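Local coordinates for peptidase M16 C-terminal domain-containing protein (Enterococcus faecalis, PDB 3D3Y) that is of unknown function but is related to M16 family metallopeptidases and probably binds a metal ion, at residues G78-I90 with E227-I239. Residues are numbered along the deposited sequence; the frame is centred on the assembly and turned at random.
Sequences GVSKKGNQHWFNI and EEGKAAIFYNQPI
Gln85 sets CG opposite its carbonyl carbon (chi1 -69°) and runs extended beyond it, which carries its amide to the backbone of Ala231. Ile233 has CG1 opposite its own N (chi1 -179°), which points CG1 toward Lys82; chi2, at 124° away from the staggered positions, then turns CD1 onto the Gln85 amide. Gln85 NE2 donates to Ala231 O at 2.8 Å. The acceptor lies close to the amide plane, but the donor is tilted from the carbonyl plane of Ala231. The other end of the amide is also held. Trp87 NE1 reaches Gln85 OE1 at 3.0 Å, nearly straight and on a lone pair, and Asn32 ND2 of strand 24-34 donates to the same oxygen. Bonds at both ends should fix the rotation of this buried amide. Ile233 CD1 packs 3.5 Å from Gln85 OE1 and also meets Lys82 CG, whose side chain runs alongside. It comes near the Trp87 ring at its edge.

The second bond is between backbones. Asn84 N donates to Ile233 O at 2.6 Å, from above the carbonyl plane. Gly83 CA lies 3.0 Å from that same oxygen in a CA-H...O contact. Asn84 CB sits 3.3 Å from Ala232 O, a buried oxygen with no hydrogen-bond partner in the model. Asn84 OD1 approaches Tyr235 CD1 obliquely, while its main polar partner is Gln169. Lys230 turns its end away to a salt bridge with Asp202.

Residues 82-85 form a type II' turn with Gly83 at its second position, closing a beta hairpin of the N-terminal sheet. Residues 227-239 cross this hairpin tip as an irregular linker toward strand 244-251. The arrangement fits the M16 fold, where an extended linker joins two alpha/beta domains.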
loop_
_atom_site.group_PDB
_atom_site.type_symbol
_atom_site.label_atom_id
_atom_site.label_comp_id
_atom_site.label_asym_id
_atom_site.label_seq_id
_atom_site.Cartn_x
_atom_site.Cartn_y
_atom_site.Cartn_z
ATOM N N GLY A 78 1.612 2.331 -11.100
ATOM C CA GLY A 78 1.644 1.112 -10.267
ATOM C C GLY A 78 0.300 0.908 -9.552
ATOM O O GLY A 78 -0.656 1.617 -9.816
ATOM N N VAL A 79 0.249 -0.059 -8.634
ATOM C CA VAL A 79 -0.964 -0.367 -7.923
ATOM C C VAL A 79 -0.651 -0.544 -6.465
ATOM O O VAL A 79 0.497 -0.848 -6.087
ATOM C CB VAL A 79 -1.665 -1.657 -8.453
ATOM C CG1 VAL A 79 -2.124 -1.470 -9.882
ATOM C CG2 VAL A 79 -0.728 -2.869 -8.351
ATOM N N SER A 80 -1.674 -0.341 -5.639
ATOM C CA SER A 80 -1.548 -0.662 -4.223
ATOM C C SER A 80 -2.897 -1.068 -3.647
ATOM O O SER A 80 -3.930 -0.981 -4.313
ATOM C CB SER A 80 -0.915 0.500 -3.433
ATOM O OG SER A 80 -1.622 1.689 -3.673
ATOM N N LYS A 81 -2.881 -1.542 -2.409
ATOM C CA LYS A 81 -4.073 -2.100 -1.791
ATOM C C LYS A 81 -4.198 -1.322 -0.511
ATOM O O LYS A 81 -3.199 -1.108 0.144
ATOM C CB LYS A 81 -3.793 -3.585 -1.508
ATOM C CG LYS A 81 -4.720 -4.313 -0.573
ATOM C CD LYS A 81 -4.456 -5.831 -0.763
ATOM C CE LYS A 81 -4.800 -6.616 0.470
ATOM N NZ LYS A 81 -4.378 -8.055 0.349
ATOM N N LYS A 82 -5.406 -0.926 -0.143
ATOM C CA LYS A 82 -5.608 -0.194 1.101
ATOM C C LYS A 82 -6.946 -0.597 1.635
ATOM O O LYS A 82 -7.977 -0.268 1.038
ATOM C CB LYS A 82 -5.604 1.325 0.878
ATOM C CG LYS A 82 -5.408 2.170 2.178
ATOM C CD LYS A 82 -3.909 2.186 2.483
ATOM C CE LYS A 82 -3.540 3.081 3.613
ATOM N NZ LYS A 82 -2.089 2.805 3.867
ATOM N N GLY A 83 -6.947 -1.306 2.766
ATOM C CA GLY A 83 -8.213 -1.740 3.341
ATOM C C GLY A 83 -8.950 -2.587 2.319
ATOM O O GLY A 83 -8.378 -3.546 1.768
ATOM N N ASN A 84 -10.211 -2.252 2.081
ATOM C CA ASN A 84 -11.009 -2.942 1.087
ATOM C C ASN A 84 -10.964 -2.333 -0.329
ATOM O O ASN A 84 -11.802 -2.659 -1.170
ATOM C CB ASN A 84 -12.455 -3.042 1.551
ATOM C CG ASN A 84 -13.116 -4.297 1.052
ATOM O OD1 ASN A 84 -12.540 -5.405 1.162
ATOM N ND2 ASN A 84 -14.303 -4.156 0.482
ATOM N N GLN A 85 -9.982 -1.466 -0.590
ATOM C CA GLN A 85 -9.840 -0.781 -1.900
ATOM C C GLN A 85 -8.565 -1.225 -2.598
ATOM O O GLN A 85 -7.595 -1.651 -1.959
ATOM C CB GLN A 85 -9.811 0.741 -1.706
ATOM C CG GLN A 85 -11.139 1.317 -1.258
ATOM C CD GLN A 85 -11.060 2.781 -0.862
ATOM O OE1 GLN A 85 -10.030 3.435 -1.031
ATOM N NE2 GLN A 85 -12.170 3.308 -0.328
ATOM N N HIS A 86 -8.581 -1.161 -3.923
ATOM C CA HIS A 86 -7.383 -1.422 -4.701
ATOM C C HIS A 86 -7.230 -0.180 -5.595
ATOM O O HIS A 86 -8.214 0.300 -6.220
ATOM C CB HIS A 86 -7.518 -2.733 -5.522
ATOM C CG HIS A 86 -6.226 -3.200 -6.129
ATOM N ND1 HIS A 86 -5.818 -2.829 -7.392
ATOM C CD2 HIS A 86 -5.239 -3.980 -5.629
ATOM C CE1 HIS A 86 -4.636 -3.370 -7.650
ATOM N NE2 HIS A 86 -4.261 -4.075 -6.591
ATOM N N TRP A 87 -6.022 0.375 -5.591
ATOM C CA TRP A 87 -5.755 1.659 -6.219
ATOM C C TRP A 87 -4.842 1.442 -7.437
ATOM O O TRP A 87 -3.859 0.724 -7.355
ATOM C CB TRP A 87 -5.028 2.583 -5.210
ATOM C CG TRP A 87 -5.768 2.946 -3.907
ATOM C CD1 TRP A 87 -7.097 2.731 -3.594
ATOM C CD2 TRP A 87 -5.209 3.669 -2.809
ATOM N NE1 TRP A 87 -7.374 3.253 -2.323
ATOM C CE2 TRP A 87 -6.231 3.835 -1.834
ATOM C CE3 TRP A 87 -3.925 4.205 -2.552
ATOM C CZ2 TRP A 87 -6.011 4.511 -0.621
ATOM C CZ3 TRP A 87 -3.702 4.880 -1.324
ATOM C CH2 TRP A 87 -4.744 5.016 -0.378
ATOM N N PHE A 88 -5.146 2.124 -8.542
ATOM C CA PHE A 88 -4.343 2.089 -9.772
ATOM C C PHE A 88 -3.879 3.531 -9.942
ATOM O O PHE A 88 -4.697 4.443 -10.059
ATOM C CB PHE A 88 -5.214 1.622 -10.919
ATOM C CG PHE A 88 -4.531 1.547 -12.261
ATOM C CD1 PHE A 88 -4.191 0.300 -12.800
ATOM C CD2 PHE A 88 -4.308 2.706 -13.033
ATOM C CE1 PHE A 88 -3.631 0.208 -14.079
ATOM C CE2 PHE A 88 -3.724 2.636 -14.314
ATOM C CZ PHE A 88 -3.371 1.370 -14.837
ATOM N N ASN A 89 -2.563 3.726 -9.919
ATOM C CA ASN A 89 -1.974 5.049 -9.668
ATOM C C ASN A 89 -1.067 5.511 -10.795
ATOM O O ASN A 89 -0.019 4.909 -11.024
ATOM C CB ASN A 89 -1.100 4.963 -8.405
ATOM C CG ASN A 89 -1.817 4.328 -7.222
ATOM O OD1 ASN A 89 -2.883 4.781 -6.839
ATOM N ND2 ASN A 89 -1.218 3.286 -6.632
ATOM N N ILE A 90 -1.439 6.590 -11.472
ATOM C CA ILE A 90 -0.592 7.127 -12.544
ATOM C C ILE A 90 0.004 8.399 -11.994
ATOM O O ILE A 90 -0.719 9.308 -11.564
ATOM C CB ILE A 90 -1.413 7.453 -13.802
ATOM C CG1 ILE A 90 -2.096 6.181 -14.339
ATOM C CG2 ILE A 90 -0.543 8.118 -14.888
ATOM C CD1 ILE A 90 -3.163 6.502 -15.420
ATOM N N GLU A 227 -20.509 6.271 -10.902
ATOM C CA GLU A 227 -20.901 6.375 -9.497
ATOM C C GLU A 227 -19.890 7.197 -8.708
ATOM O O GLU A 227 -18.678 7.061 -8.897
ATOM C CB GLU A 227 -21.027 4.978 -8.884
ATOM C CG GLU A 227 -22.125 4.129 -9.505
ATOM C CD GLU A 227 -23.524 4.558 -9.078
ATOM O OE1 GLU A 227 -23.707 5.743 -8.696
ATOM O OE2 GLU A 227 -24.453 3.710 -9.131
ATOM N N GLU A 228 -20.398 8.041 -7.823
ATOM C CA GLU A 228 -19.541 8.880 -6.983
ATOM C C GLU A 228 -19.009 8.141 -5.733
ATOM O O GLU A 228 -17.860 8.352 -5.318
ATOM C CB GLU A 228 -20.300 10.151 -6.591
ATOM C CG GLU A 228 -19.461 11.192 -5.879
ATOM C CD GLU A 228 -18.568 12.013 -6.806
ATOM O OE1 GLU A 228 -19.024 12.493 -7.866
ATOM O OE2 GLU A 228 -17.406 12.213 -6.437
ATOM N N GLY A 229 -19.833 7.271 -5.156
ATOM C CA GLY A 229 -19.453 6.490 -3.975
ATOM C C GLY A 229 -18.300 5.513 -4.200
ATOM O O GLY A 229 -18.320 4.708 -5.125
ATOM N N LYS A 230 -17.291 5.567 -3.340
ATOM C CA LYS A 230 -16.216 4.565 -3.373
ATOM C C LYS A 230 -16.595 3.326 -2.543
ATOM O O LYS A 230 -17.454 3.403 -1.665
ATOM C CB LYS A 230 -14.928 5.172 -2.814
ATOM C CG LYS A 230 -14.325 6.263 -3.713
ATOM C CD LYS A 230 -13.009 6.773 -3.151
ATOM C CE LYS A 230 -12.338 7.756 -4.092
ATOM N NZ LYS A 230 -13.008 9.094 -4.111
ATOM N N ALA A 231 -15.957 2.198 -2.822
ATOM C CA ALA A 231 -15.963 1.045 -1.901
ATOM C C ALA A 231 -15.625 1.500 -0.463
ATOM O O ALA A 231 -14.854 2.456 -0.273
ATOM C CB ALA A 231 -14.945 -0.008 -2.359
ATOM N N ALA A 232 -16.170 0.800 0.538
ATOM C CA ALA A 232 -15.807 1.049 1.932
ATOM C C ALA A 232 -14.304 0.879 2.078
ATOM O O ALA A 232 -13.722 -0.046 1.514
ATOM C CB ALA A 232 -16.532 0.119 2.844
ATOM N N ILE A 233 -13.650 1.789 2.786
ATOM C CA ILE A 233 -12.204 1.671 2.870
ATOM C C ILE A 233 -11.762 0.539 3.824
ATOM O O ILE A 233 -10.829 -0.208 3.510
ATOM C CB ILE A 233 -11.479 3.010 3.183
ATOM C CG1 ILE A 233 -9.964 2.744 3.219
ATOM C CG2 ILE A 233 -11.960 3.620 4.480
ATOM C CD1 ILE A 233 -9.103 3.551 2.308
ATOM N N PHE A 234 -12.418 0.416 4.969
ATOM C CA PHE A 234 -11.933 -0.479 6.002
ATOM C C PHE A 234 -12.385 -1.896 5.696
ATOM O O PHE A 234 -13.454 -2.103 5.091
ATOM C CB PHE A 234 -12.422 -0.059 7.397
ATOM C CG PHE A 234 -11.874 1.265 7.866
ATOM C CD1 PHE A 234 -10.541 1.611 7.657
ATOM C CD2 PHE A 234 -12.697 2.166 8.527
ATOM C CE1 PHE A 234 -10.023 2.855 8.103
ATOM C CE2 PHE A 234 -12.187 3.417 8.987
ATOM C CZ PHE A 234 -10.844 3.745 8.769
ATOM N N TYR A 235 -11.574 -2.866 6.106
ATOM C CA TYR A 235 -12.026 -4.260 6.090
ATOM C C TYR A 235 -12.070 -4.765 7.530
ATOM O O TYR A 235 -11.150 -4.521 8.312
ATOM C CB TYR A 235 -11.115 -5.162 5.251
ATOM C CG TYR A 235 -11.415 -6.651 5.408
ATOM C CD1 TYR A 235 -12.337 -7.301 4.564
ATOM C CD2 TYR A 235 -10.793 -7.402 6.410
ATOM C CE1 TYR A 235 -12.617 -8.673 4.706
ATOM C CE2 TYR A 235 -11.067 -8.776 6.561
ATOM C CZ TYR A 235 -11.971 -9.398 5.713
ATOM O OH TYR A 235 -12.200 -10.748 5.891
ATOM N N ASN A 236 -13.145 -5.487 7.839
ATOM C CA ASN A 236 -13.343 -6.119 9.133
ATOM C C ASN A 236 -13.870 -7.559 8.946
ATOM O O ASN A 236 -14.495 -7.889 7.927
ATOM C CB ASN A 236 -14.335 -5.268 9.961
ATOM C CG ASN A 236 -14.630 -5.868 11.316
ATOM O OD1 ASN A 236 -13.733 -5.960 12.171
ATOM N ND2 ASN A 236 -15.890 -6.304 11.523
ATOM N N GLN A 237 -13.626 -8.411 9.929
ATOM C CA GLN A 237 -14.155 -9.780 9.893
ATOM C C GLN A 237 -14.359 -10.233 11.321
ATOM O O GLN A 237 -13.713 -9.688 12.231
ATOM C CB GLN A 237 -13.172 -10.711 9.193
ATOM C CG GLN A 237 -11.771 -10.685 9.779
ATOM C CD GLN A 237 -10.860 -11.717 9.118
ATOM O OE1 GLN A 237 -10.991 -12.009 7.926
ATOM N NE2 GLN A 237 -9.937 -12.271 9.894
ATOM N N PRO A 238 -15.253 -11.212 11.540
ATOM C CA PRO A 238 -15.431 -11.698 12.906
ATOM C C PRO A 238 -14.177 -12.352 13.481
ATOM O O PRO A 238 -13.384 -12.973 12.735
ATOM C CB PRO A 238 -16.546 -12.742 12.768
ATOM C CG PRO A 238 -17.198 -12.449 11.477
ATOM C CD PRO A 238 -16.140 -11.915 10.595
ATOM N N ILE A 239 -14.004 -12.179 14.794
ATOM C CA ILE A 239 -13.073 -12.969 15.592
ATOM C C ILE A 239 -13.565 -14.427 15.633
ATOM O O ILE A 239 -14.743 -14.676 15.908
ATOM C CB ILE A 239 -12.956 -12.402 17.016
ATOM C CG1 ILE A 239 -12.248 -11.042 16.981
ATOM C CG2 ILE A 239 -12.148 -13.320 17.905
ATOM C CD1 ILE A 239 -12.930 -9.997 17.815
#